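Local coordinates for protein putative aldehyde dehydrogenase AldY (Bacillus subtilis, PDB 4DNG) that probably oxidises aldehydes to carboxylates with NAD+ and may help protect cells against stress from ethanol and related compounds, at residues 13-18 and 190-195; 270-275 and 305-310; 333-338 and 359-364; 344-349 and 353-358. All blocks are in the same frame, centred on the assembly; numbering follows the deposited sequence.

Interaction 1: 13-18 and 190-195; sequences GKWTGG and IAKAFE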
loop_
_atom_site.group_PDB
_atom_site.type_symbol
_atom_site.label_atom_id
_atom_site.label_comp_id
_atom_site.label_asym_id
_atom_site.label_seq_id
_atom_site.Cartn_x
_atom_site.Cartn_y
_atom_site.Cartn_z
ATOM N N GLY A 13 -12.304 27.002 6.426
ATOM C CA GLY A 13 -12.109 27.963 7.494
ATOM C C GLY A 13 -13.408 28.486 8.045
ATOM O O GLY A 13 -13.393 29.433 8.830
ATOM N N LYS A 14 -14.532 27.882 7.642
ATOM C CA LYS A 14 -15.860 28.350 8.087
ATOM C C LYS A 14 -16.769 27.255 8.619
ATOM O O LYS A 14 -16.785 26.121 8.109
ATOM C CB LYS A 14 -16.623 29.048 6.952
ATOM C CG LYS A 14 -15.852 30.064 6.122
ATOM C CD LYS A 14 -15.811 31.408 6.810
ATOM C CE LYS A 14 -15.655 32.513 5.774
ATOM N NZ LYS A 14 -15.935 33.842 6.375
ATOM N N TRP A 15 -17.567 27.624 9.613
ATOM C CA TRP A 15 -18.659 26.777 10.095
ATOM C C TRP A 15 -19.779 26.883 9.121
ATOM O O TRP A 15 -20.313 27.956 8.890
ATOM C CB TRP A 15 -19.071 27.161 11.523
ATOM C CG TRP A 15 -17.888 26.997 12.434
ATOM C CD1 TRP A 15 -16.972 27.974 12.838
ATOM C CD2 TRP A 15 -17.376 25.742 12.985
ATOM N NE1 TRP A 15 -15.970 27.420 13.604
ATOM C CE2 TRP A 15 -16.166 26.089 13.749
ATOM C CE3 TRP A 15 -17.814 24.417 12.972
ATOM C CZ2 TRP A 15 -15.441 25.136 14.445
ATOM C CZ3 TRP A 15 -17.066 23.458 13.668
ATOM C CH2 TRP A 15 -15.913 23.813 14.389
ATOM N N THR A 16 -20.109 25.746 8.527
ATOM C CA THR A 16 -20.931 25.657 7.343
ATOM C C THR A 16 -22.015 24.647 7.627
ATOM O O THR A 16 -21.716 23.449 7.838
ATOM C CB THR A 16 -20.076 25.102 6.198
ATOM O OG1 THR A 16 -19.085 26.066 5.857
ATOM C CG2 THR A 16 -20.908 24.749 4.974
ATOM N N GLY A 17 -23.262 25.118 7.629
ATOM C CA GLY A 17 -24.433 24.238 7.719
ATOM C C GLY A 17 -24.521 23.230 6.573
ATOM O O GLY A 17 -23.897 23.399 5.523
ATOM N N GLY A 18 -25.299 22.175 6.783
ATOM C CA GLY A 18 -25.575 21.189 5.750
ATOM C C GLY A 18 -26.663 21.651 4.803
ATOM O O GLY A 18 -27.664 22.219 5.223
ATOM N N ILE A 190 -11.919 19.009 17.257
ATOM C CA ILE A 190 -10.627 18.976 16.592
ATOM C C ILE A 190 -10.524 20.172 15.640
ATOM O O ILE A 190 -9.527 20.903 15.666
ATOM C CB ILE A 190 -10.399 17.644 15.854
ATOM C CG1 ILE A 190 -9.946 16.589 16.845
ATOM C CG2 ILE A 190 -9.328 17.797 14.784
ATOM C CD1 ILE A 190 -10.151 15.164 16.372
ATOM N N ALA A 191 -11.560 20.384 14.828
ATOM C CA ALA A 191 -11.610 21.582 13.964
ATOM C C ALA A 191 -11.473 22.874 14.768
ATOM O O ALA A 191 -10.710 23.779 14.398
ATOM C CB ALA A 191 -12.874 21.606 13.127
ATOM N N LYS A 192 -12.172 22.955 15.890
ATOM C CA LYS A 192 -12.049 24.150 16.731
ATOM C C LYS A 192 -10.597 24.373 17.209
ATOM O O LYS A 192 -10.098 25.499 17.249
ATOM C CB LYS A 192 -13.027 24.082 17.911
ATOM C CG LYS A 192 -13.047 25.330 18.776
ATOM C CD LYS A 192 -14.017 26.401 18.304
ATOM C CE LYS A 192 -13.761 27.732 19.025
ATOM N NZ LYS A 192 -13.763 27.690 20.524
ATOM N N ALA A 193 -9.929 23.280 17.561
ATOM C CA ALA A 193 -8.556 23.333 18.033
ATOM C C ALA A 193 -7.614 23.877 16.972
ATOM O O ALA A 193 -6.750 24.697 17.278
ATOM C CB ALA A 193 -8.112 21.947 18.469
ATOM N N PHE A 194 -7.777 23.429 15.724
ATOM C CA PHE A 194 -6.858 23.832 14.685
ATOM C C PHE A 194 -7.156 25.237 14.205
ATOM O O PHE A 194 -6.240 25.986 13.808
ATOM C CB PHE A 194 -6.839 22.812 13.543
ATOM C CG PHE A 194 -5.951 21.636 13.822
ATOM C CD1 PHE A 194 -4.568 21.744 13.679
ATOM C CD2 PHE A 194 -6.487 20.435 14.281
ATOM C CE1 PHE A 194 -3.740 20.662 13.955
ATOM C CE2 PHE A 194 -5.670 19.351 14.549
ATOM C CZ PHE A 194 -4.300 19.461 14.391
ATOM N N GLU A 195 -8.432 25.603 14.273
ATOM C CA GLU A 195 -8.826 26.958 13.971
ATOM C C GLU A 195 -8.187 27.876 15.010
ATOM O O GLU A 195 -7.561 28.893 14.671
ATOM C CB GLU A 195 -10.352 27.107 13.966
ATOM C CG GLU A 195 -10.809 28.535 14.280
ATOM C CD GLU A 195 -12.290 28.735 14.118
ATOM O OE1 GLU A 195 -13.050 28.012 14.789
ATOM O OE2 GLU A 195 -12.687 29.628 13.335
#

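Interaction 2: 270-275 and 305-310; sequences RAVDAA and EKFTAR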
loop_
_atom_site.group_PDB
_atom_site.type_symbol
_atom_site.label_atom_id
_atom_site.label_comp_id
_atom_site.label_asym_id
_atom_site.label_seq_id
_atom_site.Cartn_x
_atom_site.Cartn_y
_atom_site.Cartn_z
ATOM N N ARG A 270 -1.395 -10.266 37.910
ATOM C CA ARG A 270 -1.078 -9.271 36.892
ATOM C C ARG A 270 -1.992 -9.446 35.669
ATOM O O ARG A 270 -2.548 -8.461 35.173
ATOM C CB ARG A 270 0.400 -9.393 36.502
ATOM C CG ARG A 270 1.028 -8.178 35.831
ATOM C CD ARG A 270 2.548 -8.248 35.969
ATOM N NE ARG A 270 3.264 -7.444 34.976
ATOM C CZ ARG A 270 4.065 -6.416 35.255
ATOM N NH1 ARG A 270 4.663 -5.766 34.266
ATOM N NH2 ARG A 270 4.279 -6.036 36.513
ATOM N N ALA A 271 -2.173 -10.701 35.231
ATOM C CA ALA A 271 -2.932 -11.051 34.008
ATOM C C ALA A 271 -4.439 -10.814 34.122
ATOM O O ALA A 271 -5.061 -10.296 33.192
ATOM C CB ALA A 271 -2.660 -12.497 33.584
ATOM N N VAL A 272 -5.026 -11.197 35.249
ATOM C CA VAL A 272 -6.418 -10.855 35.515
ATOM C C VAL A 272 -6.590 -9.335 35.453
ATOM O O VAL A 272 -7.424 -8.832 34.703
ATOM C CB VAL A 272 -6.877 -11.370 36.885
ATOM C CG1 VAL A 272 -8.331 -10.980 37.136
ATOM C CG2 VAL A 272 -6.670 -12.874 36.990
ATOM N N ASP A 273 -5.770 -8.619 36.222
ATOM C CA ASP A 273 -5.789 -7.152 36.274
ATOM C C ASP A 273 -5.670 -6.513 34.893
ATOM O O ASP A 273 -6.525 -5.715 34.502
ATOM C CB ASP A 273 -4.677 -6.610 37.189
ATOM C CG ASP A 273 -5.060 -6.628 38.659
ATOM O OD1 ASP A 273 -6.244 -6.386 38.982
ATOM O OD2 ASP A 273 -4.163 -6.874 39.494
ATOM N N ALA A 274 -4.617 -6.873 34.162
ATOM C CA ALA A 274 -4.403 -6.342 32.821
ATOM C C ALA A 274 -5.549 -6.686 31.856
ATOM O O ALA A 274 -5.823 -5.917 30.941
ATOM C CB ALA A 274 -3.067 -6.808 32.267
ATOM N N ALA A 275 -6.219 -7.823 32.068
ATOM C CA ALA A 275 -7.396 -8.193 31.267
ATOM C C ALA A 275 -8.642 -7.364 31.607
ATOM O O ALA A 275 -9.496 -7.145 30.751
ATOM C CB ALA A 275 -7.699 -9.675 31.397
ATOM N N GLU A 305 -11.870 -17.725 38.360
ATOM C CA GLU A 305 -12.373 -17.276 39.658
ATOM C C GLU A 305 -12.054 -15.807 39.920
ATOM O O GLU A 305 -12.950 -15.017 40.228
ATOM C CB GLU A 305 -11.819 -18.146 40.787
ATOM C CG GLU A 305 -12.577 -19.451 40.995
ATOM C CD GLU A 305 -13.797 -19.315 41.903
ATOM O OE1 GLU A 305 -14.516 -18.294 41.822
ATOM O OE2 GLU A 305 -14.047 -20.250 42.698
ATOM N N LYS A 306 -10.779 -15.451 39.773
ATOM C CA LYS A 306 -10.314 -14.083 39.991
ATOM C C LYS A 306 -10.917 -13.082 39.009
ATOM O O LYS A 306 -11.364 -12.004 39.420
ATOM C CB LYS A 306 -8.785 -14.019 39.949
ATOM C CG LYS A 306 -8.146 -14.193 41.310
ATOM C CD LYS A 306 -6.732 -14.728 41.214
ATOM C CE LYS A 306 -6.474 -15.661 42.384
ATOM N NZ LYS A 306 -5.096 -16.204 42.338
ATOM N N PHE A 307 -10.923 -13.444 37.723
ATOM C CA PHE A 307 -11.458 -12.582 36.666
ATOM C C PHE A 307 -12.959 -12.408 36.824
ATOM O O PHE A 307 -13.448 -11.304 36.663
ATOM C CB PHE A 307 -11.112 -13.113 35.260
ATOM C CG PHE A 307 -11.568 -12.213 34.141
ATOM C CD1 PHE A 307 -10.755 -11.174 33.684
ATOM C CD2 PHE A 307 -12.827 -12.391 33.551
ATOM C CE1 PHE A 307 -11.185 -10.331 32.655
ATOM C CE2 PHE A 307 -13.264 -11.554 32.539
ATOM C CZ PHE A 307 -12.440 -10.523 32.089
ATOM N N THR A 308 -13.671 -13.494 37.146
ATOM C CA THR A 308 -15.121 -13.447 37.385
ATOM C C THR A 308 -15.481 -12.600 38.603
ATOM O O THR A 308 -16.320 -11.695 38.507
ATOM C CB THR A 308 -15.753 -14.847 37.575
ATOM O OG1 THR A 308 -15.015 -15.583 38.558
ATOM C CG2 THR A 308 -15.774 -15.619 36.271
ATOM N N ALA A 309 -14.851 -12.887 39.740
ATOM C CA ALA A 309 -15.130 -12.122 40.952
ATOM C C ALA A 309 -14.935 -10.625 40.694
ATOM O O ALA A 309 -15.787 -9.815 41.073
ATOM C CB ALA A 309 -14.259 -12.583 42.108
ATOM N N ARG A 310 -13.835 -10.274 40.022
ATOM C CA ARG A 310 -13.441 -8.874 39.838
ATOM C C ARG A 310 -14.405 -8.126 38.907
ATOM O O ARG A 310 -14.759 -6.969 39.162
ATOM C CB ARG A 310 -11.977 -8.793 39.366
ATOM C CG ARG A 310 -11.391 -7.394 39.201
ATOM C CD ARG A 310 -11.172 -6.657 40.515
ATOM N NE ARG A 310 -10.636 -5.309 40.299
ATOM C CZ ARG A 310 -11.369 -4.219 40.062
ATOM N NH1 ARG A 310 -12.696 -4.291 40.007
ATOM N NH2 ARG A 310 -10.771 -3.049 39.881
#

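Interaction 3: 333-338 and 359-364; sequences RQIEKA and VGNVLT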
loop_
_atom_site.group_PDB
_atom_site.type_symbol
_atom_site.label_atom_id
_atom_site.label_comp_id
_atom_site.label_asym_id
_atom_site.label_seq_id
_atom_site.Cartn_x
_atom_site.Cartn_y
_atom_site.Cartn_z
ATOM N N ARG A 333 -29.026 -0.543 18.243
ATOM C CA ARG A 333 -28.662 -1.613 17.324
ATOM C C ARG A 333 -27.505 -2.456 17.875
ATOM O O ARG A 333 -27.441 -3.658 17.611
ATOM C CB ARG A 333 -28.327 -1.080 15.934
ATOM C CG ARG A 333 -29.503 -1.064 14.964
ATOM C CD ARG A 333 -29.092 -0.652 13.548
ATOM N NE ARG A 333 -28.815 0.786 13.427
ATOM C CZ ARG A 333 -27.628 1.326 13.130
ATOM N NH1 ARG A 333 -26.564 0.563 12.900
ATOM N NH2 ARG A 333 -27.506 2.644 13.052
ATOM N N GLN A 334 -26.614 -1.825 18.646
ATOM C CA GLN A 334 -25.487 -2.527 19.280
ATOM C C GLN A 334 -25.955 -3.473 20.369
ATOM O O GLN A 334 -25.420 -4.575 20.490
ATOM C CB GLN A 334 -24.479 -1.549 19.885
ATOM C CG GLN A 334 -23.675 -0.798 18.849
ATOM C CD GLN A 334 -22.746 -1.699 18.081
ATOM O OE1 GLN A 334 -22.982 -1.993 16.905
ATOM N NE2 GLN A 334 -21.684 -2.163 18.745
ATOM N N ILE A 335 -26.940 -3.042 21.162
ATOM C CA ILE A 335 -27.479 -3.894 22.205
ATOM C C ILE A 335 -28.152 -5.141 21.618
ATOM O O ILE A 335 -27.826 -6.249 22.014
ATOM C CB ILE A 335 -28.417 -3.142 23.164
ATOM C CG1 ILE A 335 -27.635 -2.091 23.958
ATOM C CG2 ILE A 335 -29.036 -4.112 24.151
ATOM C CD1 ILE A 335 -28.493 -0.982 24.531
ATOM N N GLU A 336 -29.062 -4.960 20.665
ATOM C CA GLU A 336 -29.760 -6.089 20.032
ATOM C C GLU A 336 -28.730 -7.063 19.444
ATOM O O GLU A 336 -28.864 -8.280 19.579
ATOM C CB GLU A 336 -30.756 -5.619 18.947
ATOM C CG GLU A 336 -31.669 -4.453 19.329
ATOM C CD GLU A 336 -32.989 -4.854 19.975
ATOM O OE1 GLU A 336 -33.221 -6.060 20.226
ATOM O OE2 GLU A 336 -33.813 -3.944 20.231
ATOM N N LYS A 337 -27.690 -6.509 18.822
ATOM C CA LYS A 337 -26.603 -7.297 18.251
ATOM C C LYS A 337 -25.847 -8.077 19.307
ATOM O O LYS A 337 -25.467 -9.222 19.085
ATOM C CB LYS A 337 -25.636 -6.406 17.467
ATOM C CG LYS A 337 -26.074 -6.136 16.042
ATOM C CD LYS A 337 -24.914 -5.647 15.197
ATOM C CE LYS A 337 -25.325 -5.511 13.741
ATOM N NZ LYS A 337 -24.132 -5.578 12.851
ATOM N N ALA A 338 -25.634 -7.457 20.458
ATOM C CA ALA A 338 -24.933 -8.104 21.553
ATOM C C ALA A 338 -25.778 -9.234 22.122
ATOM O O ALA A 338 -25.314 -10.365 22.253
ATOM C CB ALA A 338 -24.619 -7.093 22.639
ATOM N N VAL A 359 -29.856 -2.821 31.572
ATOM C CA VAL A 359 -30.462 -1.725 32.322
ATOM C C VAL A 359 -30.495 -0.487 31.430
ATOM O O VAL A 359 -29.475 0.182 31.233
ATOM C CB VAL A 359 -29.697 -1.401 33.628
ATOM C CG1 VAL A 359 -30.511 -0.455 34.499
ATOM C CG2 VAL A 359 -29.368 -2.669 34.397
ATOM N N GLY A 360 -31.670 -0.179 30.896
ATOM C CA GLY A 360 -31.788 0.903 29.937
ATOM C C GLY A 360 -30.954 0.523 28.731
ATOM O O GLY A 360 -31.174 -0.530 28.128
ATOM N N ASN A 361 -29.976 1.358 28.395
ATOM C CA ASN A 361 -29.110 1.077 27.257
ATOM C C ASN A 361 -27.697 0.603 27.668
ATOM O O ASN A 361 -26.775 0.509 26.834
ATOM C CB ASN A 361 -29.095 2.261 26.279
ATOM C CG ASN A 361 -30.499 2.757 25.943
ATOM O OD1 ASN A 361 -30.929 3.824 26.407
ATOM N ND2 ASN A 361 -31.227 1.977 25.142
ATOM N N VAL A 362 -27.554 0.293 28.959
ATOM C CA VAL A 362 -26.334 -0.297 29.505
ATOM C C VAL A 362 -26.488 -1.810 29.515
ATOM O O VAL A 362 -27.485 -2.335 30.008
ATOM C CB VAL A 362 -26.090 0.152 30.974
ATOM C CG1 VAL A 362 -24.894 -0.574 31.559
ATOM C CG2 VAL A 362 -25.895 1.668 31.086
ATOM N N LEU A 363 -25.520 -2.533 28.979
ATOM C CA LEU A 363 -25.441 -3.927 29.381
ATOM C C LEU A 363 -24.222 -4.239 30.251
ATOM O O LEU A 363 -23.102 -3.790 29.985
ATOM C CB LEU A 363 -25.704 -4.925 28.242
ATOM C CG LEU A 363 -24.825 -5.176 27.035
ATOM C CD1 LEU A 363 -23.813 -6.269 27.331
ATOM C CD2 LEU A 363 -25.735 -5.611 25.901
ATOM N N THR A 364 -24.503 -4.966 31.333
ATOM C CA THR A 364 -23.544 -5.286 32.367
ATOM C C THR A 364 -22.762 -6.466 31.864
ATOM O O THR A 364 -23.298 -7.253 31.082
ATOM C CB THR A 364 -24.250 -5.699 33.657
ATOM O OG1 THR A 364 -25.156 -6.760 33.352
ATOM C CG2 THR A 364 -25.023 -4.510 34.265
#

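Interaction 4: 344-349 and 353-358; sequences QAKTDG and AVEGKR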
loop_
_atom_site.group_PDB
_atom_site.type_symbol
_atom_site.label_atom_id
_atom_site.label_comp_id
_atom_site.label_asym_id
_atom_site.label_seq_id
_atom_site.Cartn_x
_atom_site.Cartn_y
_atom_site.Cartn_z
ATOM N N GLN A 344 -27.062 -16.834 20.982
ATOM C CA GLN A 344 -26.328 -17.771 20.154
ATOM C C GLN A 344 -25.454 -18.714 20.995
ATOM O O GLN A 344 -25.524 -19.929 20.825
ATOM C CB GLN A 344 -25.482 -17.019 19.121
ATOM C CG GLN A 344 -24.897 -17.894 18.023
ATOM C CD GLN A 344 -25.956 -18.468 17.093
ATOM O OE1 GLN A 344 -26.931 -19.088 17.530
ATOM N NE2 GLN A 344 -25.762 -18.268 15.796
ATOM N N ALA A 345 -24.661 -18.151 21.912
ATOM C CA ALA A 345 -23.735 -18.931 22.749
ATOM C C ALA A 345 -24.456 -19.768 23.774
ATOM O O ALA A 345 -23.972 -20.830 24.170
ATOM C CB ALA A 345 -22.750 -18.019 23.451
ATOM N N LYS A 346 -25.602 -19.268 24.217
ATOM C CA LYS A 346 -26.428 -19.981 25.167
ATOM C C LYS A 346 -27.002 -21.252 24.550
ATOM O O LYS A 346 -26.763 -22.336 25.073
ATOM C CB LYS A 346 -27.517 -19.070 25.718
ATOM C CG LYS A 346 -27.016 -18.179 26.840
ATOM C CD LYS A 346 -28.174 -17.460 27.502
ATOM C CE LYS A 346 -27.810 -16.975 28.894
ATOM N NZ LYS A 346 -28.747 -15.902 29.321
ATOM N N THR A 347 -27.720 -21.123 23.429
ATOM C CA THR A 347 -28.260 -22.291 22.705
ATOM C C THR A 347 -27.143 -23.246 22.271
ATOM O O THR A 347 -27.356 -24.459 22.193
ATOM C CB THR A 347 -29.078 -21.898 21.449
ATOM O OG1 THR A 347 -29.589 -20.567 21.583
ATOM C CG2 THR A 347 -30.239 -22.891 21.224
ATOM N N ASP A 348 -25.964 -22.678 22.006
ATOM C CA ASP A 348 -24.756 -23.419 21.611
ATOM C C ASP A 348 -24.126 -24.288 22.699
ATOM O O ASP A 348 -23.234 -25.085 22.404
ATOM C CB ASP A 348 -23.689 -22.445 21.112
ATOM C CG ASP A 348 -23.741 -22.234 19.615
ATOM O OD1 ASP A 348 -24.785 -22.532 18.998
ATOM O OD2 ASP A 348 -22.725 -21.762 19.056
ATOM N N GLY A 349 -24.559 -24.104 23.948
ATOM C CA GLY A 349 -24.053 -24.883 25.078
ATOM C C GLY A 349 -23.061 -24.199 26.008
ATOM O O GLY A 349 -22.922 -24.605 27.165
ATOM N N ALA A 353 -20.264 -18.080 33.149
ATOM C CA ALA A 353 -19.833 -17.919 34.536
ATOM C C ALA A 353 -20.454 -16.673 35.159
ATOM O O ALA A 353 -20.971 -16.727 36.278
ATOM C CB ALA A 353 -18.318 -17.874 34.632
ATOM N N VAL A 354 -20.416 -15.566 34.419
ATOM C CA VAL A 354 -21.016 -14.313 34.873
ATOM C C VAL A 354 -22.111 -13.863 33.903
ATOM O O VAL A 354 -21.851 -13.610 32.728
ATOM C CB VAL A 354 -19.948 -13.210 35.054
ATOM C CG1 VAL A 354 -20.590 -11.872 35.384
ATOM C CG2 VAL A 354 -18.953 -13.603 36.133
ATOM N N GLU A 355 -23.338 -13.771 34.401
ATOM C CA GLU A 355 -24.464 -13.350 33.575
ATOM C C GLU A 355 -24.806 -11.882 33.782
ATOM O O GLU A 355 -25.192 -11.478 34.873
ATOM C CB GLU A 355 -25.686 -14.218 33.854
ATOM C CG GLU A 355 -26.864 -13.939 32.933
ATOM C CD GLU A 355 -27.796 -15.130 32.778
ATOM O OE1 GLU A 355 -27.687 -16.111 33.557
ATOM O OE2 GLU A 355 -28.647 -15.082 31.866
ATOM N N GLY A 356 -24.653 -11.088 32.728
ATOM C CA GLY A 356 -25.043 -9.683 32.771
ATOM C C GLY A 356 -26.527 -9.506 32.492
ATOM O O GLY A 356 -27.283 -10.486 32.455
ATOM N N LYS A 357 -26.941 -8.256 32.283
ATOM C CA LYS A 357 -28.354 -7.913 32.044
ATOM C C LYS A 357 -28.432 -6.544 31.380
ATOM O O LYS A 357 -27.408 -5.872 31.258
ATOM C CB LYS A 357 -29.174 -7.937 33.351
ATOM C CG LYS A 357 -28.984 -6.729 34.261
ATOM C CD LYS A 357 -29.445 -7.045 35.675
ATOM C CE LYS A 357 -29.424 -5.813 36.570
ATOM N NZ LYS A 357 -30.700 -5.051 36.480
ATOM N N ARG A 358 -29.640 -6.146 30.964
ATOM C CA ARG A 358 -29.850 -4.873 30.284
ATOM C C ARG A 358 -30.559 -3.884 31.192
ATOM O O ARG A 358 -31.725 -4.080 31.528
ATOM C CB ARG A 358 -30.661 -5.050 28.991
ATOM C CG ARG A 358 -31.198 -3.728 28.457
ATOM C CD ARG A 358 -31.744 -3.781 27.038
ATOM N NE ARG A 358 -31.886 -2.423 26.517
ATOM C CZ ARG A 358 -32.300 -2.101 25.293
ATOM N NH1 ARG A 358 -32.378 -0.817 24.944
ATOM N NH2 ARG A 358 -32.626 -3.048 24.412
#

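Interaction 1: 13-18 and 190-195
Trp15 meets helix 183-196 with the edge of its indole, and Glu195 receives the indole N-H. The bond from Trp15 NE1 to Glu195 OE1 is 3.2 Å long. It is moderately bent, with an N-H...O angle of 151°. The oxygen lies close to the plane of the indole. Seen from the carboxylate, the donor arrives on the syn side but tilted out of the plane of that group. The ring and carboxylate planes are 45° apart. Glu195 has CG anti to its backbone N (chi1 154°) and is extended beyond that, which carries the carboxylate from the helix to the pyrrole part of the indole. The benzene part of Trp15 points at the preceding turn of the helix. There Trp15 CH2 lies 4.0 Å from Ala191 CB, and the small methyl lets the ring come close. The backbone N of Lys192 lies at the same edge. Its CD stands off to one side, 4.3 Å from Trp15 CZ2, while its amino group goes on to Tyr78. Trp15 also stacks edge-to-face with Phe10, its neighbour in the small hairpin of strands 9-11 and 14-16. Helix 183-196 links the parallel strands 173-177 and 204-206 in a beta-alpha-beta crossover, and the hairpin packs on this helix through Trp15 and Phe10. The contact is mixed: a single N-H...carboxylate bond probably helps to orient the indole, with a modest apolar contact to Ala191 beside it.

Interaction 2: 270-275 and 305-310
Val272 and Phe307 carry the apolar packing between helices 268-281 and 297-313. Val272 CG1 lies 3.5 Å from Phe307 CA, so the methyl rests directly on the backbone of the facing helix. The other branch, CG2, meets Lys306 CB at 3.8 Å. Phe307 turns its ring away from its own backbone N (chi1 -176°), which swings it across to the next turn of helix 268-281. Its CE1 comes within 3.8 Å of Ala275 CB, which approaches the ring obliquely. An alanine in place of Phe307 would probably open a gap beside Ala275 and leave Ile276 and Phe280 without the ring that packs on them.

The polar groups stay at the margin. The amino group of Lys306 turns away to form a salt bridge with Glu302, one helical turn earlier. Asp273 OD1 and Arg310 NE carry opposite charges but remain 4.7 Å apart, too far for a salt bridge.

The axes of 270-275 and 305-310 cross at -38° and come within 9.5 Å. Helix 268-281 is the crossover between the parallel strands 258-262 and 290-296. Its Ala275 also touches Phe260 of the sheet, and Phe303 of helix 297-313 packs on both Val272 and Ala275.

Interaction 3: 333-338 and 359-364
Ile335 of helix 332-347 packs against a tight beta-hairpin, whose type II' turn runs from Val359 to Val362. Val359 and Val362 bond to each other twice through their backbones, as in a two-residue hairpin. Gly360 holds the positive-phi corner of the turn.

The tight part lies where the turn leads into strand 362-369. Ile335 CD1 is only 3.2 Å from Asn361 O, and it also lies 3.7 Å from Asn361 CB. The gamma methyl of the same residue, CG2, points at Leu363 CD2. Leu363 holds CG between its backbone N and carbonyl carbon (chi1 68°), a crowded position that places CD2 against the helix. Ile335 and Leu363 lie side by side, running opposite ways. An alanine at Ile335 would probably leave a gap over the Asn361 carbonyl and take from Leu363 CD2 one of its two helix neighbours. Asn361 is buried, and its OD1 accepts a hydrogen bond from Gln32 NE2. The backbones of Leu329 and Asn361 are hydrogen-bonded, and Leu329 also packs on Leu363.

The solvent side is different. Arg333, Glu336 and Lys337 are exposed on the helix and do not touch the hairpin, and Gly360 at the tip of the turn is exposed as well. Back on the packed side, one turn along the helix from Ile335, Ala338 CB meets Leu363 CD2 at 3.8 Å.

Interaction 4: 344-349 and 353-358
Lys346 and Glu355 form a salt bridge that spans the gap between the last turn of helix 332-347 and the chain beyond strand 351-354. Lys346 NZ gives a hydrogen bond of 2.7 Å to Glu355 OE2. The ammonium comes from above the carboxylate, 45° out of its plane. Lys346 CE follows close behind at 3.6 Å from the same oxygen. The two side chains meet at about a right angle. Both chains run extended beyond CG, which lets them span the distance. Glu355 starts out opposite its own backbone N (chi1 -174°), and this sends the carboxylate toward the lysine. The backbones stand well apart, with 10.9 Å between Lys346 CA and Glu355 CA. The bridge lies at the surface, where water would probably weaken the attraction. A second salt bridge ties the same two parts of the fold together: Arg358, at the far end of its segment, pairs with Glu332 at the start of helix 332-347.

The backbone contributes two local motifs. Helix 332-347 is closed by a Schellman motif, in which Gly349 takes up a positive phi and its N bonds back to Lys346 O. Past the turn, a classic beta bulge sets both Ala353 and Val354 opposite Val367 of strand 362-369.

Apolar packing holds each segment to other parts of the fold. Ala345, on the helix, touches Phe368 of strand 362-369 and Ile377 of helix 376-379. Val354 lies on Val367.

How the interactions relate
Interactions 3 and 4 use the same helix, 332-347, and neighbouring strands of one sheet, with interaction 4 nested in the loop that interaction 3 closes. Their centres are about 14 Å apart. They touch through a probable hydrogen bond of 2.6 Å between Thr364 OG1 and Lys357 N. Interaction 2 joins interaction 4 by packing: Thr308 CB lies 3.7 Å from Val354 CG2. Between nearest atoms, interactions 2 and 3 are about 11 Å apart. Interaction 1 stands alone, at least about 20 Å from the others between nearest atoms, on the part of the chain with the probable NAD+ site. All four lie away from that site and from the predicted active-site residue Glu253; Cys287, also predicted, is not modelled.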